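Local coordinates for possible protein of nuclear scaffold (Encephalitozoon cuniculi, PDB 3KAE) that is the anaphase-promoting complex subunit Cdc27, whose N-terminal tetratricopeptide-repeat domain forms a homodimer and probably supports assembly of the complex, at the interface of chains A and B. Coordinates in Å, arbitrary orientation; residue numbers count along the deposited sequence, not the author numbering. Chains: chain A/B, Possible protein of nuclear scaffold.

Contacts 1 and 2 belong to one two-fold symmetric interface of the Cdc27 homodimer, their C-alpha centres about 19 Å apart. They share no residue, but the helix starting at residue 18 serves both, from opposite chains. Chain A offers helices 36-45 and 62-74 and the loop at A:Met106 to contact 1, helices 18-28 and 49-57 to contact 2. The N-terminal half of each subunit is thus held by the N-terminal turn of its partner, through an arginine hydrogen-bonded at its tip and packed along its stem, and by the partner's C-terminal half, through aromatics of helices 147-155 and 206-220 and the tail. Each contact recurs with the chains exchanged.

Contact 1: the interface of chains A and B. Residues chain A 44-45, 67, 70, 106; chain B 14-16, 18.
The phenol oxygen OH of A:Tyr67 is gripped by the side chain of B:Arg16 and by water 1. B:Arg16 NE donates to A:Tyr67 OH across the dimer interface at 2.9 Å, nearly straight (167° at the hydrogen), with OH lying in the plane of the guanidinium. This is one patch of the homodimer interface of the tetratricopeptide-repeat domain of Cdc27: the arginine sits in the turn after helix 5-14 of chain B and reaches towards helices 36-45 and 62-74 of chain A. Its backbone takes a left-handed conformation, and a bend at chi2 (-61°) turns the chain beyond CG, bringing NE towards the phenol.

Water 1 lies at the edge of the A:Tyr67 ring, in its plane, 2.5 Å from OH. It also joins two backbone carbonyls, A:Met106 O at 2.7 Å and B:Arg14 O at 2.8 Å, and so ties the end of one subunit's first helix to a loop of the other. B:Arg16 NH2 makes a longer contact with the same water, 3.2 Å.

On the other branch of the guanidinium, B:Arg16 NH1 donates to B:Tyr18 OH at 2.9 Å, again in plane. Bonds from NE and NH1 within that plane should restrict its rotation, and B:Tyr18 acts as a second-shell support from the arginine's own chain. The phenol ring of A:Tyr67 is turned 49° from the guanidinium, meeting it through the hydroxyl rather than by stacking.

Apolar groups fill in around the arginine. A:Leu45 CD2 comes over one face of the guanidinium, off centre towards the rim, 3.6 Å from B:Arg16 NH1. Nearer the backbone, A:Leu70 CD1 meets the aliphatic stem at B:Arg16 CG, 3.8 Å away, its side chain crossing that of the arginine at about a right angle. A:Tyr44 passes alongside in the opposite direction, with ring atom CE2 towards the same methylene, while the A:Met106 methyl CE approaches the NH2 tip.

Contact 2: the interface of chains A and B. Residues chain A 22-23, 26, 51; chain B 147, 209, 241.
A:Phe23 drives one edge of its ring into a face of the B:Tyr209 ring, in the apolar centre of this patch of the tetratricopeptide-repeat dimer. The planes are 62° apart and the centroids 4.6 Å, an edge-to-face pairing. Ring carbon CD2 of A:Phe23 leads, standing over the middle of the tyrosine and 3.5 Å from B:Tyr209 CE2. CG of A:Phe23 is anti to its backbone N (chi1 -175°), which sends the ring away from helix 18-28 towards helix 206-220 of the partner.

The opposite face of B:Tyr209 is backed within its own chain by B:Phe241, whose CE1 lies over the ring centre. The tyrosine lies between an aromatic edge from each subunit, and B:Phe241, in the C-terminal tail of chain B, probably helps to fix its ring. Flanking the A:Phe23 side, B:Phe147 brings CD2 to 4.1 Å from A:Phe23 CB.

The tyrosine's hydroxyl tip points obliquely at helix 18-28, where B:Tyr209 OH touches the branch methyl CG2 of A:Ile22 at 3.6 Å, the two side chains crossing at about a right angle.

At the polar rim, A:Arg51 runs side by side with B:Phe241, pointing the same way, its guanidinium strongly tilted from the ring. In this loose van der Waals approach A:Arg51 NH2 lies 4.2 Å from B:Phe241 CD1.

Contact 1: the interface of chains A and B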
loop_
_atom_site.group_PDB
_atom_site.type_symbol
_atom_site.label_atom_id
_atom_site.label_comp_id
_atom_site.label_asym_id
_atom_site.label_seq_id
_atom_site.Cartn_x
_atom_site.Cartn_y
_atom_site.Cartn_z
ATOM N N TYR A 44 2.775 7.836 1.853
ATOM C CA TYR A 44 3.661 6.685 1.781
ATOM C C TYR A 44 3.014 5.574 0.946
ATOM O O TYR A 44 3.626 5.031 0.031
ATOM C CB TYR A 44 4.030 6.156 3.172
ATOM C CG TYR A 44 4.868 4.893 3.090
ATOM C CD1 TYR A 44 6.256 4.957 2.989
ATOM C CD2 TYR A 44 4.270 3.648 3.053
ATOM C CE1 TYR A 44 7.025 3.809 2.886
ATOM C CE2 TYR A 44 5.036 2.482 2.952
ATOM C CZ TYR A 44 6.407 2.575 2.871
ATOM O OH TYR A 44 7.160 1.431 2.766
ATOM N N LEU A 45 1.758 5.262 1.247
ATOM C CA LEU A 45 1.051 4.206 0.520
ATOM C C LEU A 45 0.967 4.502 -0.970
ATOM O O LEU A 45 0.957 3.583 -1.782
ATOM C CB LEU A 45 -0.348 3.991 1.092
ATOM C CG LEU A 45 -0.377 3.406 2.502
ATOM C CD1 LEU A 45 -1.791 3.428 3.079
ATOM C CD2 LEU A 45 0.177 1.984 2.475
ATOM N N TYR A 67 7.816 5.699 9.891
ATOM C CA TYR A 67 7.538 5.979 8.478
ATOM C C TYR A 67 8.661 6.790 7.855
ATOM O O TYR A 67 8.955 6.678 6.668
ATOM C CB TYR A 67 6.183 6.680 8.305
ATOM C CG TYR A 67 5.074 5.667 8.204
ATOM C CD1 TYR A 67 4.429 5.208 9.337
ATOM C CD2 TYR A 67 4.711 5.123 6.973
ATOM C CE1 TYR A 67 3.422 4.253 9.250
ATOM C CE2 TYR A 67 3.709 4.153 6.875
ATOM C CZ TYR A 67 3.069 3.728 8.016
ATOM O OH TYR A 67 2.062 2.793 7.932
ATOM N N LEU A 70 11.104 4.275 6.814
ATOM C CA LEU A 70 10.648 3.586 5.616
ATOM C C LEU A 70 10.903 4.408 4.372
ATOM O O LEU A 70 11.378 3.868 3.359
ATOM C CB LEU A 70 9.175 3.209 5.696
ATOM C CG LEU A 70 8.697 2.301 6.832
ATOM C CD1 LEU A 70 7.182 2.062 6.716
ATOM C CD2 LEU A 70 9.440 0.996 6.787
ATOM N N MET A 106 -3.581 2.531 12.794
ATOM C CA MET A 106 -2.519 2.628 11.800
ATOM C C MET A 106 -1.219 3.049 12.452
ATOM O O MET A 106 -0.207 3.235 11.776
ATOM C CB MET A 106 -2.874 3.641 10.714
ATOM C CG MET A 106 -4.306 3.579 10.231
ATOM S SD MET A 106 -4.496 4.528 8.709
ATOM C CE MET A 106 -3.587 3.477 7.578
ATOM N N ARG B 14 0.209 -3.348 9.055
ATOM C CA ARG B 14 0.370 -2.103 9.791
ATOM C C ARG B 14 1.821 -1.648 9.870
ATOM O O ARG B 14 2.086 -0.461 9.906
ATOM C CB ARG B 14 -0.264 -2.212 11.177
ATOM C CG ARG B 14 0.333 -1.292 12.212
ATOM C CD ARG B 14 -0.621 -1.087 13.378
ATOM N NE ARG B 14 -0.672 -2.225 14.287
ATOM C CZ ARG B 14 -0.135 -2.231 15.505
ATOM N NH1 ARG B 14 0.493 -1.158 15.965
ATOM N NH2 ARG B 14 -0.232 -3.313 16.272
ATOM N N TYR B 15 2.773 -2.575 9.850
ATOM C CA TYR B 15 4.190 -2.179 9.879
ATOM C C TYR B 15 4.812 -2.155 8.489
ATOM O O TYR B 15 5.996 -1.860 8.320
ATOM C CB TYR B 15 5.001 -3.064 10.844
ATOM C CG TYR B 15 4.818 -2.677 12.303
ATOM C CD1 TYR B 15 3.771 -3.194 13.050
ATOM C CD2 TYR B 15 5.686 -1.775 12.923
ATOM C CE1 TYR B 15 3.593 -2.840 14.380
ATOM C CE2 TYR B 15 5.512 -1.403 14.251
ATOM C CZ TYR B 15 4.462 -1.940 14.971
ATOM O OH TYR B 15 4.282 -1.582 16.285
ATOM N N ARG B 16 4.005 -2.457 7.484
ATOM C CA ARG B 16 4.463 -2.412 6.103
ATOM C C ARG B 16 5.540 -3.457 5.916
ATOM O O ARG B 16 6.370 -3.377 5.002
ATOM C CB ARG B 16 4.950 -1.002 5.693
ATOM C CG ARG B 16 3.962 0.129 6.036
ATOM C CD ARG B 16 2.601 -0.027 5.324
ATOM N NE ARG B 16 1.545 0.590 6.108
ATOM C CZ ARG B 16 0.252 0.332 5.953
ATOM N NH1 ARG B 16 -0.137 -0.528 5.028
ATOM N NH2 ARG B 16 -0.646 0.931 6.727
ATOM N N TYR B 18 5.613 -6.528 4.526
ATOM C CA TYR B 18 4.727 -7.276 3.647
ATOM C C TYR B 18 5.249 -8.691 3.397
ATOM O O TYR B 18 4.460 -9.624 3.327
ATOM C CB TYR B 18 4.496 -6.512 2.324
ATOM C CG TYR B 18 3.692 -5.204 2.463
ATOM C CD1 TYR B 18 2.594 -5.130 3.321
ATOM C CD2 TYR B 18 4.016 -4.057 1.707
ATOM C CE1 TYR B 18 1.852 -3.971 3.449
ATOM C CE2 TYR B 18 3.268 -2.865 1.834
ATOM C CZ TYR B 18 2.183 -2.845 2.701
ATOM O OH TYR B 18 1.421 -1.714 2.853
HETATM O O HOH W 1 0.506 1.836 9.572
#

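Contact 2: the interface of chains A and B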
loop_
_atom_site.group_PDB
_atom_site.type_symbol
_atom_site.label_atom_id
_atom_site.label_comp_id
_atom_site.label_asym_id
_atom_site.label_seq_id
_atom_site.Cartn_x
_atom_site.Cartn_y
_atom_site.Cartn_z
ATOM N N ILE A 22 -5.382 11.479 0.020
ATOM C CA ILE A 22 -4.438 12.569 0.119
ATOM C C ILE A 22 -5.166 13.942 0.111
ATOM O O ILE A 22 -4.917 14.787 0.956
ATOM C CB ILE A 22 -3.380 12.452 -1.000
ATOM C CG1 ILE A 22 -2.551 11.182 -0.777
ATOM C CG2 ILE A 22 -2.465 13.696 -1.022
ATOM C CD1 ILE A 22 -1.653 10.786 -1.950
ATOM N N PHE A 23 -6.088 14.132 -0.826
ATOM C CA PHE A 23 -6.887 15.347 -0.882
ATOM C C PHE A 23 -7.698 15.569 0.391
ATOM O O PHE A 23 -7.610 16.636 1.001
ATOM C CB PHE A 23 -7.827 15.338 -2.096
ATOM C CG PHE A 23 -8.589 16.617 -2.267
ATOM C CD1 PHE A 23 -9.749 16.855 -1.544
ATOM C CD2 PHE A 23 -8.128 17.597 -3.119
ATOM C CE1 PHE A 23 -10.444 18.036 -1.684
ATOM C CE2 PHE A 23 -8.823 18.773 -3.275
ATOM C CZ PHE A 23 -9.984 18.993 -2.556
ATOM N N ALA A 26 -5.504 16.519 3.141
ATOM C CA ALA A 26 -5.053 17.895 2.995
ATOM C C ALA A 26 -6.070 18.906 3.551
ATOM O O ALA A 26 -5.693 19.949 4.092
ATOM C CB ALA A 26 -4.739 18.177 1.552
ATOM N N ARG A 51 7.566 13.436 -0.555
ATOM C CA ARG A 51 6.460 14.264 -0.069
ATOM C C ARG A 51 6.072 13.887 1.358
ATOM O O ARG A 51 5.714 14.754 2.174
ATOM C CB ARG A 51 5.246 14.184 -1.000
ATOM C CG ARG A 51 5.423 14.964 -2.302
ATOM C CD ARG A 51 4.150 14.987 -3.143
ATOM N NE ARG A 51 3.044 15.672 -2.474
ATOM C CZ ARG A 51 1.761 15.533 -2.804
ATOM N NH1 ARG A 51 1.401 14.722 -3.788
ATOM N NH2 ARG A 51 0.828 16.186 -2.134
ATOM N N PHE B 147 -11.871 11.955 -5.791
ATOM C CA PHE B 147 -10.910 12.833 -6.432
ATOM C C PHE B 147 -10.877 12.746 -7.942
ATOM O O PHE B 147 -10.818 13.776 -8.619
ATOM C CB PHE B 147 -9.509 12.586 -5.878
ATOM C CG PHE B 147 -8.433 13.396 -6.552
ATOM C CD1 PHE B 147 -7.707 12.868 -7.620
ATOM C CD2 PHE B 147 -8.130 14.678 -6.103
ATOM C CE1 PHE B 147 -6.706 13.613 -8.233
ATOM C CE2 PHE B 147 -7.125 15.426 -6.701
ATOM C CZ PHE B 147 -6.417 14.897 -7.770
ATOM N N TYR B 209 -4.324 22.387 -4.931
ATOM C CA TYR B 209 -5.195 21.901 -5.994
ATOM C C TYR B 209 -5.913 23.063 -6.681
ATOM O O TYR B 209 -5.875 23.183 -7.896
ATOM C CB TYR B 209 -6.227 20.916 -5.432
ATOM C CG TYR B 209 -5.632 19.687 -4.799
ATOM C CD1 TYR B 209 -5.401 18.543 -5.555
ATOM C CD2 TYR B 209 -5.307 19.664 -3.447
ATOM C CE1 TYR B 209 -4.860 17.404 -4.989
ATOM C CE2 TYR B 209 -4.764 18.534 -2.862
ATOM C CZ TYR B 209 -4.542 17.392 -3.638
ATOM O OH TYR B 209 -3.990 16.237 -3.083
ATOM N N PHE B 241 4.394 19.114 -4.896
ATOM C CA PHE B 241 3.006 18.848 -5.281
ATOM C C PHE B 241 2.957 18.595 -6.782
ATOM O O PHE B 241 2.575 17.540 -7.252
ATOM C CB PHE B 241 2.100 20.030 -4.938
ATOM C CG PHE B 241 0.692 19.895 -5.468
ATOM C CD1 PHE B 241 -0.301 19.308 -4.697
ATOM C CD2 PHE B 241 0.363 20.345 -6.739
ATOM C CE1 PHE B 241 -1.601 19.181 -5.185
ATOM C CE2 PHE B 241 -0.933 20.211 -7.238
ATOM C CZ PHE B 241 -1.918 19.646 -6.462
#